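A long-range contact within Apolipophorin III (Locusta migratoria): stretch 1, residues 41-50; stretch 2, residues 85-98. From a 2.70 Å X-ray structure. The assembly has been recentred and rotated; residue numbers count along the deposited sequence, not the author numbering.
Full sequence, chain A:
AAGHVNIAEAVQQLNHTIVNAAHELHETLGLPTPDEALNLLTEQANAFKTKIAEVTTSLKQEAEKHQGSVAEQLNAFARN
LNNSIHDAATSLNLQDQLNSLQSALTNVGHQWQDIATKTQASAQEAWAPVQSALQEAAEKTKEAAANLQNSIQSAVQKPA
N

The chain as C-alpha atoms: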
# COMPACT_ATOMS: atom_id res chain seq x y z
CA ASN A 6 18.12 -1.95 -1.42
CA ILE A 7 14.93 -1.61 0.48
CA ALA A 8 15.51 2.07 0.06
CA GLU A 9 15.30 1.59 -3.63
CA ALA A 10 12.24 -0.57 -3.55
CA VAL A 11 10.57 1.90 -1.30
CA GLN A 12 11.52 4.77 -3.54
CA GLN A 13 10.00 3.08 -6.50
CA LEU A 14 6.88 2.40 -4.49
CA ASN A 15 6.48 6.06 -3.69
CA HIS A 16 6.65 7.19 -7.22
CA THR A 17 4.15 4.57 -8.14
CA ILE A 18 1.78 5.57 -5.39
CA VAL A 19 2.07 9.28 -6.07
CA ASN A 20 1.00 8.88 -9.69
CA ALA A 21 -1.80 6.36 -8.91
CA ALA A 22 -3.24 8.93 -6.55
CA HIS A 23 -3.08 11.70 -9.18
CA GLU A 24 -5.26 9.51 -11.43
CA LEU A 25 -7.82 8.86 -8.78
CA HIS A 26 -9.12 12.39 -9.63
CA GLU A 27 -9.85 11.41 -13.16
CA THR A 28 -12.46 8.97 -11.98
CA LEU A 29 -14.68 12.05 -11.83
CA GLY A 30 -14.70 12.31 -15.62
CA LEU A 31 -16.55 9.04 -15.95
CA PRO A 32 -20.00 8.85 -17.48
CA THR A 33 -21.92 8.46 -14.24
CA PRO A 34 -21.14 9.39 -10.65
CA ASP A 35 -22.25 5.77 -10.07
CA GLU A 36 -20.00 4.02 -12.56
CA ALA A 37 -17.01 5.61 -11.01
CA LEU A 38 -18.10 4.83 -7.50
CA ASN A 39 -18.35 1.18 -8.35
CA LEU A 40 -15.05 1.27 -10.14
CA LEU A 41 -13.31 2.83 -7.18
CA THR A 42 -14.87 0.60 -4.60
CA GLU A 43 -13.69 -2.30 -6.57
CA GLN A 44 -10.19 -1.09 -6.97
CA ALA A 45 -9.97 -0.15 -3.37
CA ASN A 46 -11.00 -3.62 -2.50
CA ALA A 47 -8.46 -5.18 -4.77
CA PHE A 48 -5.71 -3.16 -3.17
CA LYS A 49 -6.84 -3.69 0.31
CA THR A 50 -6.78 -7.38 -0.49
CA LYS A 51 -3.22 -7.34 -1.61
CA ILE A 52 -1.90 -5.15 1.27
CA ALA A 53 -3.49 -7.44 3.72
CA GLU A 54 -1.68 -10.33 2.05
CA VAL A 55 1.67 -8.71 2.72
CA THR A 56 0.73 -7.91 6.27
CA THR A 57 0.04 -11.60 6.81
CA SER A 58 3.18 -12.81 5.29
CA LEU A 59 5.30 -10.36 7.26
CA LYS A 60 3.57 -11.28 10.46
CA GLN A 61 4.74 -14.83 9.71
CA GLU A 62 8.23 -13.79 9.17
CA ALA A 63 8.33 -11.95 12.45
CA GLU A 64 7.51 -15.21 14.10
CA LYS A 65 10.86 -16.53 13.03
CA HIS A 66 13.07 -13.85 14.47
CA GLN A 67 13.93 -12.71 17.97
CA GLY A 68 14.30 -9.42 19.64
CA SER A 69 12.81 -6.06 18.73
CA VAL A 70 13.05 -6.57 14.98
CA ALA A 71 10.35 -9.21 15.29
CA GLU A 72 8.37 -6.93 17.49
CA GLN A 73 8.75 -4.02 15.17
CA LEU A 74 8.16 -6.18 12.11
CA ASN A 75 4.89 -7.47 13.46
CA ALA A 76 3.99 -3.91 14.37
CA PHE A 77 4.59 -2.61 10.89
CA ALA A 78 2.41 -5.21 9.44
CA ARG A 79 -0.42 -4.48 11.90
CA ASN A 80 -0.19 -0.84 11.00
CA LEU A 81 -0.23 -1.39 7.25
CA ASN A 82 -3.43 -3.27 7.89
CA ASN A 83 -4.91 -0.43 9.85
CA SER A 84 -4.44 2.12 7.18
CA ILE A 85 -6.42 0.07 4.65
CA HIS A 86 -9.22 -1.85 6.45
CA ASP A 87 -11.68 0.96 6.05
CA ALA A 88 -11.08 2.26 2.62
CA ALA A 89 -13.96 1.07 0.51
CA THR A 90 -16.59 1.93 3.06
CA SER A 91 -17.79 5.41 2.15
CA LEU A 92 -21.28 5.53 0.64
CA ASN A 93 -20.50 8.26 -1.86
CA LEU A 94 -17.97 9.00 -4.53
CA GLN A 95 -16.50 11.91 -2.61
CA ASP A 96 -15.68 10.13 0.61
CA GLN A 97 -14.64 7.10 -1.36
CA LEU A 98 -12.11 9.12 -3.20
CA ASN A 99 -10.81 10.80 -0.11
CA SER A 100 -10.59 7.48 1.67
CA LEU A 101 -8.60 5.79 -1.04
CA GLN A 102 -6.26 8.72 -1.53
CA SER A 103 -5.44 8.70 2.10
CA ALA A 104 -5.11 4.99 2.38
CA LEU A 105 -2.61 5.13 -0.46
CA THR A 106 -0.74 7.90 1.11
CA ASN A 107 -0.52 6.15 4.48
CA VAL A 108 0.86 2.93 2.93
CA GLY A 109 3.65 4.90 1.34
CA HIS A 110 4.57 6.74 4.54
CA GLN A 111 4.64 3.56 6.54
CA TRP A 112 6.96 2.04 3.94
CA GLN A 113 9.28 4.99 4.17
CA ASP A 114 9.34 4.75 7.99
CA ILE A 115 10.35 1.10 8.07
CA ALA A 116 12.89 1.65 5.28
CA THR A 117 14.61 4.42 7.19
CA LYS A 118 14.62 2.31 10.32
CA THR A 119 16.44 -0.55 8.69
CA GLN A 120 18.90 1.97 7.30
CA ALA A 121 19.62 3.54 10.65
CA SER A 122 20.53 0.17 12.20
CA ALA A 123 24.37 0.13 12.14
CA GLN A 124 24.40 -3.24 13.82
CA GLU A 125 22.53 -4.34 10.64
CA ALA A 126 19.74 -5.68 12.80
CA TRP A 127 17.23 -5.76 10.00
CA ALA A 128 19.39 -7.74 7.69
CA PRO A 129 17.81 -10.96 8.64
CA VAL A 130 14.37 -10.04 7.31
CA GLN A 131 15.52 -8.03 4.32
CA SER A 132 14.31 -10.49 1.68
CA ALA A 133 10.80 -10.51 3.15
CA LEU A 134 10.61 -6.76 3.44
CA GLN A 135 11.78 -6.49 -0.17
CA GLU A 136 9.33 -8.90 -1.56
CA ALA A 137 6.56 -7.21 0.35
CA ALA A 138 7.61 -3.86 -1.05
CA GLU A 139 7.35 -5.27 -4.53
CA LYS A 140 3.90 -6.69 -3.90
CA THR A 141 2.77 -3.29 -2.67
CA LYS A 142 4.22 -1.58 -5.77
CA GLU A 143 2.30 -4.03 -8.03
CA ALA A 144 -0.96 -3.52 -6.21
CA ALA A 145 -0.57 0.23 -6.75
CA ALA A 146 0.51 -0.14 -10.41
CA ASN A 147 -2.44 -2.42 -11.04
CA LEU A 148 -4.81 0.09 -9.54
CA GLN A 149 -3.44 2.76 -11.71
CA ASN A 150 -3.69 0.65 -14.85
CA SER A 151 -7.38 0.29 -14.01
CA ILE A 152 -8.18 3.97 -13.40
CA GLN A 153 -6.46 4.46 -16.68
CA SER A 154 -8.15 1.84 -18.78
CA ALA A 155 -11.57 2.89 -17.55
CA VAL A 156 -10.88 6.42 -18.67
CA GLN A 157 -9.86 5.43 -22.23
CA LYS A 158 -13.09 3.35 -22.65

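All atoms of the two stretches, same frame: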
# COMPACT_ATOMS: atom_id res chain seq x y z
N LEU A 41 -14.12 2.54 -8.33
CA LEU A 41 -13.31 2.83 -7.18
C LEU A 41 -13.43 1.79 -6.07
O LEU A 41 -12.43 1.28 -5.54
CB LEU A 41 -13.84 4.22 -6.70
CG LEU A 41 -12.80 5.30 -6.86
CD1 LEU A 41 -12.08 4.99 -8.14
CD2 LEU A 41 -13.41 6.67 -6.88
N THR A 42 -14.67 1.52 -5.68
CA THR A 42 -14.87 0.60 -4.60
C THR A 42 -14.18 -0.69 -4.85
O THR A 42 -13.57 -1.28 -3.97
CB THR A 42 -16.30 0.39 -4.33
OG1 THR A 42 -16.78 1.62 -3.86
CG2 THR A 42 -16.30 -0.57 -3.15
N GLU A 43 -14.29 -1.08 -6.10
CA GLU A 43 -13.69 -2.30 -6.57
C GLU A 43 -12.20 -2.27 -6.42
O GLU A 43 -11.58 -3.12 -5.79
CB GLU A 43 -14.04 -2.45 -8.04
CG GLU A 43 -13.62 -3.80 -8.61
CD GLU A 43 -14.29 -4.10 -9.92
OE1 GLU A 43 -13.85 -3.78 -11.00
OE2 GLU A 43 -15.45 -4.75 -9.76
N GLN A 44 -11.62 -1.26 -7.03
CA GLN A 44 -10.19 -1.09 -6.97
C GLN A 44 -9.68 -1.03 -5.54
O GLN A 44 -8.68 -1.66 -5.18
CB GLN A 44 -9.90 0.20 -7.74
CG GLN A 44 -10.20 -0.08 -9.21
CD GLN A 44 -9.55 -1.39 -9.60
OE1 GLN A 44 -8.34 -1.57 -9.46
NE2 GLN A 44 -10.37 -2.33 -10.08
N ALA A 45 -10.37 -0.25 -4.74
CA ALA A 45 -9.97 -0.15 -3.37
C ALA A 45 -9.96 -1.52 -2.72
O ALA A 45 -9.09 -1.87 -1.94
CB ALA A 45 -11.00 0.73 -2.72
N ASN A 46 -10.94 -2.33 -3.09
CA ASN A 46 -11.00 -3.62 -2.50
C ASN A 46 -9.90 -4.52 -2.97
O ASN A 46 -9.39 -5.35 -2.23
CB ASN A 46 -12.37 -4.25 -2.62
CG ASN A 46 -13.31 -3.88 -1.48
OD1 ASN A 46 -12.91 -3.82 -0.29
ND2 ASN A 46 -14.57 -3.65 -1.84
N ALA A 47 -9.53 -4.36 -4.23
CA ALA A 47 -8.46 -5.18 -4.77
C ALA A 47 -7.14 -4.90 -4.07
O ALA A 47 -6.37 -5.81 -3.74
CB ALA A 47 -8.39 -4.86 -6.24
N PHE A 48 -6.89 -3.62 -3.82
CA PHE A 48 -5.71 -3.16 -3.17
C PHE A 48 -5.65 -3.65 -1.77
O PHE A 48 -4.69 -4.29 -1.30
CB PHE A 48 -5.92 -1.64 -3.10
CG PHE A 48 -4.67 -0.92 -2.71
CD1 PHE A 48 -3.58 -0.87 -3.57
CD2 PHE A 48 -4.56 -0.33 -1.46
CE1 PHE A 48 -2.39 -0.24 -3.21
CE2 PHE A 48 -3.38 0.29 -1.07
CZ PHE A 48 -2.29 0.32 -1.94
N LYS A 49 -6.73 -3.32 -1.08
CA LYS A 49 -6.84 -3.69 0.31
C LYS A 49 -6.47 -5.15 0.46
O LYS A 49 -5.77 -5.57 1.38
CB LYS A 49 -8.32 -3.46 0.57
CG LYS A 49 -8.89 -3.64 1.95
CD LYS A 49 -10.04 -2.68 2.23
CE LYS A 49 -11.46 -3.29 2.28
NZ LYS A 49 -12.40 -2.51 3.10
N THR A 50 -6.97 -5.93 -0.48
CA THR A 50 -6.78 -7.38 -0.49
C THR A 50 -5.33 -7.78 -0.54
O THR A 50 -4.88 -8.69 0.14
CB THR A 50 -7.62 -8.09 -1.59
OG1 THR A 50 -8.99 -8.18 -1.24
CG2 THR A 50 -7.09 -9.42 -2.07
N ILE A 85 -5.60 0.47 5.80
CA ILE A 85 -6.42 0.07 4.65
C ILE A 85 -7.83 -0.47 4.95
O ILE A 85 -8.76 -0.23 4.18
CB ILE A 85 -5.72 -0.74 3.57
CG1 ILE A 85 -4.82 -1.85 4.14
CG2 ILE A 85 -4.95 0.16 2.63
CD1 ILE A 85 -5.55 -3.18 4.30
N HIS A 86 -7.97 -1.22 6.05
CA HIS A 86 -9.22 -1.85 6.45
C HIS A 86 -10.49 -1.13 6.02
O HIS A 86 -11.39 -1.69 5.39
CB HIS A 86 -9.31 -2.15 7.95
CG HIS A 86 -10.16 -3.37 8.16
ND1 HIS A 86 -9.97 -4.54 7.42
CD2 HIS A 86 -11.20 -3.57 9.01
CE1 HIS A 86 -10.88 -5.42 7.84
NE2 HIS A 86 -11.64 -4.86 8.80
N ASP A 87 -10.54 0.14 6.37
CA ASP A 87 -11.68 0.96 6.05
C ASP A 87 -11.41 1.91 4.93
O ASP A 87 -11.26 3.10 5.14
CB ASP A 87 -12.07 1.79 7.26
CG ASP A 87 -12.71 0.95 8.30
OD1 ASP A 87 -13.57 0.11 8.08
OD2 ASP A 87 -12.25 1.20 9.52
N ALA A 88 -11.36 1.39 3.72
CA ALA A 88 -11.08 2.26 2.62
C ALA A 88 -12.11 2.19 1.50
O ALA A 88 -12.14 3.06 0.62
CB ALA A 88 -9.67 2.05 2.15
N ALA A 89 -12.96 1.18 1.54
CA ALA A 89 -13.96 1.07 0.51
C ALA A 89 -15.33 1.10 1.15
O ALA A 89 -16.28 0.48 0.69
CB ALA A 89 -13.76 -0.24 -0.24
N THR A 90 -15.38 1.80 2.28
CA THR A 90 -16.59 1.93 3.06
C THR A 90 -17.52 3.09 2.69
O THR A 90 -18.72 2.89 2.66
CB THR A 90 -16.01 1.99 4.47
OG1 THR A 90 -15.00 2.99 4.50
CG2 THR A 90 -15.38 0.64 4.86
N SER A 91 -16.95 4.27 2.47
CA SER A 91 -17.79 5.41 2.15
C SER A 91 -18.92 5.09 1.21
O SER A 91 -18.77 4.24 0.36
CB SER A 91 -17.18 6.79 2.06
OG SER A 91 -17.66 7.54 3.24
N LEU A 92 -20.06 5.73 1.42
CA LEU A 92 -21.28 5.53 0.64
C LEU A 92 -21.42 6.45 -0.55
O LEU A 92 -22.37 6.33 -1.31
CB LEU A 92 -22.59 5.53 1.46
CG LEU A 92 -22.82 4.34 2.38
CD1 LEU A 92 -22.11 3.10 1.85
CD2 LEU A 92 -22.33 4.68 3.79
N ASN A 93 -20.46 7.35 -0.74
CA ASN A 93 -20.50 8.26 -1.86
C ASN A 93 -19.14 8.44 -2.51
O ASN A 93 -18.10 8.30 -1.88
CB ASN A 93 -21.17 9.61 -1.55
CG ASN A 93 -20.33 10.42 -0.57
OD1 ASN A 93 -19.11 10.57 -0.77
ND2 ASN A 93 -20.94 10.97 0.47
N LEU A 94 -19.17 8.76 -3.79
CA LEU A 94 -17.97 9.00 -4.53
C LEU A 94 -16.96 9.86 -3.78
O LEU A 94 -15.79 9.50 -3.64
CB LEU A 94 -18.43 9.68 -5.83
CG LEU A 94 -17.38 9.69 -6.95
CD1 LEU A 94 -17.05 8.26 -7.26
CD2 LEU A 94 -17.89 10.36 -8.23
N GLN A 95 -17.40 11.00 -3.29
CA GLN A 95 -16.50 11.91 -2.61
C GLN A 95 -15.66 11.28 -1.52
O GLN A 95 -14.44 11.34 -1.56
CB GLN A 95 -17.31 13.13 -2.11
CG GLN A 95 -16.48 14.34 -1.65
CD GLN A 95 -17.26 15.34 -0.78
OE1 GLN A 95 -16.67 16.05 0.08
NE2 GLN A 95 -18.57 15.40 -0.99
N ASP A 96 -16.34 10.72 -0.51
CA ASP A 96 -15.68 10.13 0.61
C ASP A 96 -14.82 8.97 0.21
O ASP A 96 -13.75 8.76 0.76
CB ASP A 96 -16.64 9.91 1.78
CG ASP A 96 -17.25 11.24 2.12
OD1 ASP A 96 -16.61 12.27 2.13
OD2 ASP A 96 -18.55 11.19 2.34
N GLN A 97 -15.31 8.25 -0.79
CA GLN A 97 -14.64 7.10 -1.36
C GLN A 97 -13.28 7.47 -1.92
O GLN A 97 -12.29 6.75 -1.78
CB GLN A 97 -15.50 6.61 -2.52
CG GLN A 97 -15.10 5.19 -2.93
CD GLN A 97 -14.96 4.25 -1.75
OE1 GLN A 97 -15.79 4.24 -0.81
NE2 GLN A 97 -13.89 3.46 -1.79
N LEU A 98 -13.29 8.61 -2.58
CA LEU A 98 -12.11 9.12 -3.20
C LEU A 98 -11.12 9.59 -2.17
O LEU A 98 -9.92 9.33 -2.29
CB LEU A 98 -12.47 10.27 -4.12
CG LEU A 98 -11.95 10.07 -5.52
CD1 LEU A 98 -13.09 10.30 -6.46
CD2 LEU A 98 -10.89 11.11 -5.81

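What does Ile85 offer the helix of residues 41-50? Its CA-to-CB bond points toward that helix, and its CG2 lies 4.0 Å from Phe48 CE2, at the edge of the ring and near its plane, so the two buried side chains meet without stacking. Lys49 runs past the same residue: its CD comes within 3.4 Å of Ile85 O, and its CG is 4.1 Å from Ile85 CD1. The aliphatic part of the lysine is thus packed along Ile85.

Where does the charged end of Lys49 go? The side chain starts sideways, but its end comes nearer, and Lys49 NZ donates a short hydrogen bond to His86 O, at 2.6 Å. This is the one hydrogen bond between the stretches. Because the acceptor is a backbone carbonyl, the bond does not involve the His86 imidazole; the CA-to-CB bond of His86 points away from the helix. His86 as a whole is poorly ordered, so the 2.6 Å should be read with some caution.

How does the loop come close at Ala89? Its small methyl points toward the helix: Ala89 CB lies 3.8 Å from Ala45 CB, 3.9 Å from Thr42 CG2 and 3.7 Å from Asn46 OD1. The CA atoms of Thr42 and Ala89 are just 5.2 Å apart, a close approach of the two backbones.

What happens once stretch 2 turns helical? Asn93 caps the new helix, its OD1 accepting from Asp96 N at 2.8 Å. Leu94 CD1 then reaches to 4.0 Å from Leu41 CD2. Gln97 packs its CG 4.1 Å from Leu41 CB, while its NE2 makes a weak 3.0 Å hydrogen bond to Ala88 O, tying helix to loop within the stretch. Finally, Leu98 CD1 sits 3.7 Å from Leu41 CD2, so this one leucine methyl touches both Leu94 and Leu98, one helical turn apart.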